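Side-chain contacts in silicatein alpha (Tethya aurantium, PDB 6ZQ3), which probably catalyses silica condensation during the formation of sponge spicules and belongs to the papain-type cysteine peptidases: residues I55-P60 / G88-R93; S30-L35 / E82-G87; F75-A80 / C99-Q104. All blocks are in the same frame, centred on the assembly; numbering follows the deposited sequence.

Interaction 1: I55-P60 / G88-R93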
loop_
_atom_site.group_PDB
_atom_site.type_symbol
_atom_site.label_atom_id
_atom_site.label_comp_id
_atom_site.label_asym_id
_atom_site.label_seq_id
_atom_site.Cartn_x
_atom_site.Cartn_y
_atom_site.Cartn_z
ATOM N N ILE A 55 2.745 -11.613 6.052
ATOM C CA ILE A 55 2.277 -11.730 7.439
ATOM C C ILE A 55 2.941 -12.904 8.139
ATOM O O ILE A 55 3.528 -12.732 9.207
ATOM C CB ILE A 55 0.737 -11.832 7.539
ATOM C CG1 ILE A 55 0.129 -10.452 7.303
ATOM C CG2 ILE A 55 0.308 -12.327 8.915
ATOM C CD1 ILE A 55 -1.252 -10.477 6.685
ATOM N N ASP A 56 2.858 -14.081 7.527
ATOM C CA ASP A 56 3.469 -15.262 8.107
ATOM C C ASP A 56 4.987 -15.181 8.291
ATOM O O ASP A 56 5.493 -15.711 9.285
ATOM C CB ASP A 56 3.144 -16.505 7.278
ATOM C CG ASP A 56 1.681 -16.792 7.238
ATOM O OD1 ASP A 56 0.951 -16.236 8.094
ATOM O OD2 ASP A 56 1.253 -17.560 6.353
ATOM N N CYS A 57 5.716 -14.552 7.367
ATOM C CA CYS A 57 7.184 -14.796 7.282
ATOM C C CYS A 57 8.094 -13.625 7.623
ATOM O O CYS A 57 9.302 -13.798 7.688
ATOM C CB CYS A 57 7.565 -15.307 5.893
ATOM S SG CYS A 57 6.448 -16.565 5.228
ATOM N N SER A 58 7.544 -12.440 7.848
ATOM C CA SER A 58 8.389 -11.290 8.117
ATOM C C SER A 58 8.527 -10.953 9.604
ATOM O O SER A 58 8.984 -9.869 9.938
ATOM C CB SER A 58 7.880 -10.067 7.337
ATOM O OG SER A 58 6.731 -9.503 7.938
ATOM N N VAL A 59 8.163 -11.870 10.499
ATOM C CA VAL A 59 8.311 -11.612 11.953
ATOM C C VAL A 59 9.769 -11.368 12.347
ATOM O O VAL A 59 10.036 -10.478 13.153
ATOM C CB VAL A 59 7.678 -12.718 12.838
ATOM C CG1 VAL A 59 8.069 -12.552 14.298
ATOM C CG2 VAL A 59 6.173 -12.644 12.728
ATOM N N PRO A 60 10.708 -12.140 11.767
ATOM C CA PRO A 60 12.118 -11.936 12.063
ATOM C C PRO A 60 12.733 -10.690 11.445
ATOM O O PRO A 60 13.860 -10.331 11.826
ATOM C CB PRO A 60 12.793 -13.180 11.492
ATOM C CG PRO A 60 11.700 -14.191 11.369
ATOM C CD PRO A 60 10.505 -13.375 10.985
ATOM N N GLY A 88 -2.770 -16.312 -5.592
ATOM C CA GLY A 88 -3.360 -17.555 -6.127
ATOM C C GLY A 88 -2.930 -18.715 -5.268
ATOM O O GLY A 88 -3.763 -19.414 -4.695
ATOM N N SER A 89 -1.616 -18.858 -5.118
ATOM C CA SER A 89 -1.036 -19.978 -4.392
ATOM C C SER A 89 -0.700 -19.724 -2.898
ATOM O O SER A 89 -0.381 -20.675 -2.186
ATOM C CB SER A 89 0.199 -20.476 -5.160
ATOM O OG SER A 89 -0.176 -21.010 -6.438
ATOM N N TYR A 90 -0.764 -18.476 -2.419
ATOM C CA TYR A 90 -0.524 -18.164 -0.991
ATOM C C TYR A 90 -1.601 -17.198 -0.478
ATOM O O TYR A 90 -1.360 -16.008 -0.372
ATOM C CB TYR A 90 0.877 -17.574 -0.782
ATOM C CG TYR A 90 1.451 -17.742 0.627
ATOM C CD1 TYR A 90 0.615 -17.876 1.762
ATOM C CD2 TYR A 90 2.832 -17.784 0.830
ATOM C CE1 TYR A 90 1.143 -18.033 3.036
ATOM C CE2 TYR A 90 3.360 -17.938 2.105
ATOM C CZ TYR A 90 2.518 -18.061 3.206
ATOM O OH TYR A 90 3.065 -18.232 4.480
ATOM N N PRO A 91 -2.795 -17.721 -0.145
ATOM C CA PRO A 91 -3.979 -16.880 -0.027
ATOM C C PRO A 91 -4.188 -16.374 1.373
ATOM O O PRO A 91 -3.640 -16.929 2.321
ATOM C CB PRO A 91 -5.122 -17.834 -0.422
ATOM C CG PRO A 91 -4.612 -19.214 -0.118
ATOM C CD PRO A 91 -3.127 -19.125 0.181
ATOM N N PHE A 92 -4.991 -15.326 1.486
ATOM C CA PHE A 92 -5.196 -14.630 2.739
ATOM C C PHE A 92 -6.111 -15.498 3.594
ATOM O O PHE A 92 -7.123 -15.977 3.131
ATOM C CB PHE A 92 -5.789 -13.246 2.475
ATOM C CG PHE A 92 -5.824 -12.360 3.682
ATOM C CD1 PHE A 92 -4.665 -11.841 4.199
ATOM C CD2 PHE A 92 -7.031 -12.037 4.298
ATOM C CE1 PHE A 92 -4.684 -11.028 5.329
ATOM C CE2 PHE A 92 -7.055 -11.225 5.426
ATOM C CZ PHE A 92 -5.872 -10.726 5.951
ATOM N N ARG A 93 -5.691 -15.760 4.825
ATOM C CA ARG A 93 -6.466 -16.603 5.725
ATOM C C ARG A 93 -7.132 -15.774 6.807
ATOM O O ARG A 93 -7.992 -16.262 7.540
ATOM C CB ARG A 93 -5.575 -17.673 6.357
#

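Interaction 2: S30-L35 / E82-G87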
loop_
_atom_site.group_PDB
_atom_site.type_symbol
_atom_site.label_atom_id
_atom_site.label_comp_id
_atom_site.label_asym_id
_atom_site.label_seq_id
_atom_site.Cartn_x
_atom_site.Cartn_y
_atom_site.Cartn_z
ATOM N N SER A 30 -0.590 -2.692 1.877
ATOM C CA SER A 30 -0.001 -1.500 1.281
ATOM C C SER A 30 1.338 -1.771 0.539
ATOM O O SER A 30 1.571 -1.218 -0.547
ATOM C CB SER A 30 0.241 -0.469 2.369
ATOM O OG SER A 30 1.022 0.585 1.856
ATOM N N ALA A 31 2.203 -2.606 1.126
ATOM C CA ALA A 31 3.488 -2.934 0.515
ATOM C C ALA A 31 3.369 -3.756 -0.772
ATOM O O ALA A 31 4.046 -3.441 -1.763
ATOM C CB ALA A 31 4.376 -3.654 1.510
ATOM N N MET A 32 2.498 -4.776 -0.745
ATOM C CA MET A 32 2.221 -5.653 -1.892
ATOM C C MET A 32 1.571 -4.933 -3.041
ATOM O O MET A 32 1.855 -5.226 -4.204
ATOM C CB MET A 32 1.314 -6.806 -1.461
ATOM C CG MET A 32 1.996 -7.784 -0.521
ATOM S SD MET A 32 3.492 -8.545 -1.233
ATOM C CE MET A 32 4.776 -7.360 -0.815
ATOM N N GLY A 33 0.687 -4.000 -2.703
ATOM C CA GLY A 33 0.047 -3.135 -3.655
ATOM C C GLY A 33 1.027 -2.340 -4.494
ATOM O O GLY A 33 0.947 -2.371 -5.733
ATOM N N ALA A 34 1.957 -1.627 -3.855
ATOM C CA ALA A 34 3.012 -0.964 -4.620
ATOM C C ALA A 34 3.800 -1.967 -5.472
ATOM O O ALA A 34 3.982 -1.759 -6.661
ATOM C CB ALA A 34 3.930 -0.141 -3.730
ATOM N N LEU A 35 4.210 -3.081 -4.896
ATOM C CA LEU A 35 4.988 -4.098 -5.653
ATOM C C LEU A 35 4.228 -4.648 -6.879
ATOM O O LEU A 35 4.841 -4.970 -7.900
ATOM C CB LEU A 35 5.306 -5.294 -4.758
ATOM C CG LEU A 35 6.673 -5.964 -4.785
ATOM C CD1 LEU A 35 6.507 -7.356 -4.183
ATOM C CD2 LEU A 35 7.344 -6.060 -6.155
ATOM N N GLU A 82 14.501 -12.982 -1.416
ATOM C CA GLU A 82 14.587 -13.036 -2.876
ATOM C C GLU A 82 13.295 -13.432 -3.590
ATOM O O GLU A 82 13.313 -14.223 -4.532
ATOM C CB GLU A 82 15.722 -13.972 -3.304
ATOM N N GLY A 83 12.179 -12.876 -3.136
ATOM C CA GLY A 83 10.867 -13.132 -3.745
ATOM C C GLY A 83 9.646 -13.094 -2.829
ATOM O O GLY A 83 9.732 -13.307 -1.613
ATOM N N VAL A 84 8.497 -12.822 -3.433
ATOM C CA VAL A 84 7.217 -12.943 -2.747
ATOM C C VAL A 84 6.304 -13.851 -3.563
ATOM O O VAL A 84 6.340 -13.816 -4.787
ATOM C CB VAL A 84 6.581 -11.550 -2.527
ATOM C CG1 VAL A 84 5.897 -11.050 -3.788
ATOM C CG2 VAL A 84 5.634 -11.574 -1.326
ATOM N N ASP A 85 5.523 -14.691 -2.888
ATOM C CA ASP A 85 4.563 -15.526 -3.588
ATOM C C ASP A 85 3.344 -14.694 -4.020
ATOM O O ASP A 85 3.010 -13.667 -3.402
ATOM C CB ASP A 85 4.072 -16.692 -2.714
ATOM C CG ASP A 85 5.062 -17.837 -2.632
ATOM O OD1 ASP A 85 6.017 -17.912 -3.449
ATOM O OD2 ASP A 85 4.855 -18.691 -1.738
ATOM N N ASP A 86 2.666 -15.175 -5.057
ATOM C CA ASP A 86 1.441 -14.563 -5.492
ATOM C C ASP A 86 0.258 -15.159 -4.759
ATOM O O ASP A 86 0.360 -16.243 -4.203
ATOM C CB ASP A 86 1.278 -14.664 -7.009
ATOM C CG ASP A 86 1.458 -16.039 -7.512
ATOM O OD1 ASP A 86 0.712 -16.932 -7.044
ATOM O OD2 ASP A 86 2.349 -16.210 -8.373
ATOM N N GLY A 87 -0.854 -14.426 -4.780
ATOM C CA GLY A 87 -2.019 -14.712 -3.954
ATOM C C GLY A 87 -2.598 -16.062 -4.286
ATOM O O GLY A 87 -2.851 -16.865 -3.384
#

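Interaction 3: F75-A80 / C99-Q104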
loop_
_atom_site.group_PDB
_atom_site.type_symbol
_atom_site.label_atom_id
_atom_site.label_comp_id
_atom_site.label_asym_id
_atom_site.label_seq_id
_atom_site.Cartn_x
_atom_site.Cartn_y
_atom_site.Cartn_z
ATOM N N PHE A 75 9.501 -4.924 2.687
ATOM C CA PHE A 75 10.361 -4.891 1.512
ATOM C C PHE A 75 11.702 -5.624 1.738
ATOM O O PHE A 75 12.180 -6.329 0.839
ATOM C CB PHE A 75 10.607 -3.448 1.101
ATOM C CG PHE A 75 9.400 -2.749 0.544
ATOM C CD1 PHE A 75 8.506 -3.403 -0.285
ATOM C CD2 PHE A 75 9.202 -1.408 0.786
ATOM C CE1 PHE A 75 7.417 -2.740 -0.826
ATOM C CE2 PHE A 75 8.121 -0.737 0.237
ATOM C CZ PHE A 75 7.222 -1.406 -0.565
ATOM N N LEU A 76 12.287 -5.446 2.925
ATOM C CA LEU A 76 13.517 -6.154 3.371
ATOM C C LEU A 76 13.327 -7.679 3.328
ATOM O O LEU A 76 14.127 -8.403 2.744
ATOM C CB LEU A 76 13.841 -5.717 4.803
ATOM C CG LEU A 76 15.260 -5.672 5.358
ATOM C CD1 LEU A 76 16.255 -5.112 4.342
ATOM C CD2 LEU A 76 15.260 -4.820 6.629
ATOM N N TYR A 77 12.233 -8.158 3.924
ATOM C CA TYR A 77 11.845 -9.543 3.771
ATOM C C TYR A 77 11.822 -9.965 2.292
ATOM O O TYR A 77 12.474 -10.924 1.911
ATOM C CB TYR A 77 10.477 -9.810 4.396
ATOM C CG TYR A 77 9.981 -11.187 4.023
ATOM C CD1 TYR A 77 10.459 -12.313 4.673
ATOM C CD2 TYR A 77 9.090 -11.367 2.981
ATOM C CE1 TYR A 77 10.025 -13.570 4.317
ATOM C CE2 TYR A 77 8.667 -12.627 2.614
ATOM C CZ TYR A 77 9.138 -13.723 3.287
ATOM O OH TYR A 77 8.699 -14.976 2.934
ATOM N N VAL A 78 11.081 -9.260 1.445
ATOM C CA VAL A 78 11.086 -9.631 0.028
ATOM C C VAL A 78 12.503 -9.700 -0.550
ATOM O O VAL A 78 12.802 -10.648 -1.274
ATOM C CB VAL A 78 10.232 -8.711 -0.845
ATOM C CG1 VAL A 78 10.284 -9.164 -2.296
ATOM C CG2 VAL A 78 8.773 -8.711 -0.363
ATOM N N VAL A 79 13.359 -8.709 -0.247
ATOM C CA VAL A 79 14.720 -8.632 -0.826
ATOM C C VAL A 79 15.597 -9.795 -0.288
ATOM O O VAL A 79 16.207 -10.533 -1.071
ATOM C CB VAL A 79 15.433 -7.278 -0.502
ATOM C CG1 VAL A 79 16.891 -7.273 -0.999
ATOM C CG2 VAL A 79 14.684 -6.076 -1.060
ATOM N N ALA A 80 15.630 -9.938 1.041
ATOM C CA ALA A 80 16.368 -11.000 1.732
ATOM C C ALA A 80 15.873 -12.388 1.347
ATOM O O ALA A 80 16.666 -13.312 1.205
ATOM C CB ALA A 80 16.271 -10.819 3.256
ATOM N N CYS A 99 4.637 -20.212 8.002
ATOM C CA CYS A 99 5.230 -19.698 6.774
ATOM C C CYS A 99 5.279 -20.850 5.782
ATOM O O CYS A 99 6.021 -21.796 5.965
ATOM C CB CYS A 99 6.624 -19.089 6.988
ATOM S SG CYS A 99 7.393 -18.373 5.479
ATOM N N THR A 100 4.458 -20.778 4.744
ATOM C CA THR A 100 4.502 -21.777 3.695
ATOM C C THR A 100 5.103 -21.154 2.438
ATOM O O THR A 100 4.713 -21.480 1.341
ATOM C CB THR A 100 3.102 -22.357 3.390
ATOM O OG1 THR A 100 2.350 -22.510 4.607
ATOM C CG2 THR A 100 3.227 -23.726 2.681
ATOM N N TYR A 101 6.073 -20.263 2.580
ATOM C CA TYR A 101 6.670 -19.689 1.390
ATOM C C TYR A 101 7.283 -20.791 0.507
ATOM O O TYR A 101 8.116 -21.578 0.972
ATOM C CB TYR A 101 7.733 -18.632 1.726
ATOM C CG TYR A 101 8.471 -18.206 0.485
ATOM C CD1 TYR A 101 7.941 -17.236 -0.351
ATOM C CD2 TYR A 101 9.665 -18.818 0.108
ATOM C CE1 TYR A 101 8.596 -16.837 -1.493
ATOM C CE2 TYR A 101 10.333 -18.430 -1.047
ATOM C CZ TYR A 101 9.789 -17.435 -1.847
ATOM O OH TYR A 101 10.423 -17.022 -3.012
ATOM N N GLN A 102 6.872 -20.806 -0.762
ATOM C CA GLN A 102 7.369 -21.743 -1.784
ATOM C C GLN A 102 7.975 -20.982 -2.983
ATOM O O GLN A 102 7.315 -20.149 -3.607
ATOM C CB GLN A 102 6.216 -22.637 -2.281
ATOM N N GLU A 103 9.230 -21.277 -3.303
ATOM C CA GLU A 103 9.921 -20.679 -4.466
ATOM C C GLU A 103 9.175 -20.888 -5.801
ATOM O O GLU A 103 9.126 -19.975 -6.626
ATOM C CB GLU A 103 11.360 -21.231 -4.575
ATOM N N GLN A 104 8.591 -22.073 -5.999
ATOM C CA GLN A 104 7.870 -22.398 -7.243
ATOM C C GLN A 104 6.759 -21.400 -7.581
ATOM O O GLN A 104 6.432 -21.217 -8.753
ATOM C CB GLN A 104 7.274 -23.817 -7.192
#

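Interaction 1: I55-P60 / G88-R93
The carboxylate of D56 and the phenol of Y90 carry this contact, joining the last turn of helix 51-57 to the loop that follows strand 84-85. D56 meets Y90 through CB, CG and OD2. Its CB already lies 3.3 Å from Y90 OH, and with CG anti to the carbonyl carbon (chi1 -62°) the chain runs out toward the tyrosine. CG is at 3.4 Å from Y90 OH, and OD2 ends the path as acceptor of a hydrogen bond from Y90 OH, 2.7 Å long. OD2 uses its anti lone pair, on the side away from OD1, and comes in at the rim of the phenol, close to the ring plane; carboxylate and ring are turned 46° against each other. OD2 also receives Q52 NE2, while OD1 is taken by the backbone N of S97, so neutral donors bind both oxygens of this buried group and would be expected to stabilise its negative charge. Next along the helix, C57 SG passes 3.8 Å from Y90 OH. At I55, the residue before D56, the contact becomes apolar: I55 CD1 abuts the edge of the F92 ring in its plane, 3.7 Å from CE1, and F92 in turn packs edge-to-face with F29. C57 is disulfide-bonded to C99, a cross-link characteristic of the helical L domain of papain-like enzymes.

Interaction 2: S30-L35 / E82-G87
V84 turns its isopropyl group toward M32 and L35, two residues on the same face of helix 26-43, the long central helix of the papain fold. The valine belongs to the short strand 84-85, which pairs antiparallel with 106-108 and lies over this part of the helix in the L domain. Its two methyls divide the work. CG1, placed between the backbone N and the carbonyl carbon (chi1 80°), meets L35 head on: the two side chains reach toward each other tip to tip, with V84 CG1 3.8 Å from L35 CD1. CG2 is given over to M32, and here the relation is different, since methionine and valine slide past one another in opposite directions. The methionine leaves its helix without pointing straight at the strand, but bends at both chi2 (-59°) and chi3 (87°), a folded course that presents its sulfur, rather than its terminal methyl, to the valine. All three residues are buried. Helix 51-57 adds I54, which touches both M32 and V84, and L49 lies against V84 and L35, so the valine sits in a mainly apolar cluster drawn from several parts of the domain. On the M32 side the closest approach is SD to V84 CG2, at 3.7 Å.

Interaction 3: F75-A80 / C99-Q104
Y77 reaches out from helix 71-80 and sets its hydroxyl against Y101 and C99 of the loop that leads to strand 106-108. The close part of this contact is small. With CG anti to the backbone N (chi1 170°), the phenol extends from the helix toward the loop, and its oxygen settles at the root of the Y101 side chain: Y77 OH is 4.0 Å from Y101 CB and 4.1 Å from Y101 CD1. The two tyrosines meet at a slant, a hydroxyl against a ring base instead of ring against ring. C99 SG lies farther off, 4.4 Å from Y77 OH, already at the limit of contact. Toward solvent the packing thins quickly. C99 itself is exposed, and beyond Y101 the side chains of Q102, E103 and Q104 are modelled only to CB, consistent with mobility on the outer side of the loop. The buried Y77 hydroxyl has a weak hydrogen bond with N53 ND2 of helix 51-57. At these distances its meeting with the loop is van der Waals contact, and firmer attachment comes from the C99-C57 disulfide and from the bonds of T100 N to Y90 OH and Q102 N to D85 OD2.

The three contacts lie in the same helical domain, their centres 9 to 10 Å apart, and their segments alternate along the chain. Interactions 1 and 3 are the most firmly joined: the C57 SG to C99 SG disulfide spans 2.1 Å, and Y90 OH lies 2.9 Å from T100 N, a probable hydrogen bond. D85 OD2 is 3.1 Å from Q102 N, again a probable hydrogen bond, and packs 3.4 Å from Y90 CD2. A probable hydrogen bond of 3.0 Å from G83 N to V78 O belongs to the Schellman turn between helix 71-80 and strand 84-85. In papain-like enzymes the N-terminal end of the central helix carries the catalytic nucleophile; interaction 2 packs against helix 26-43 further along.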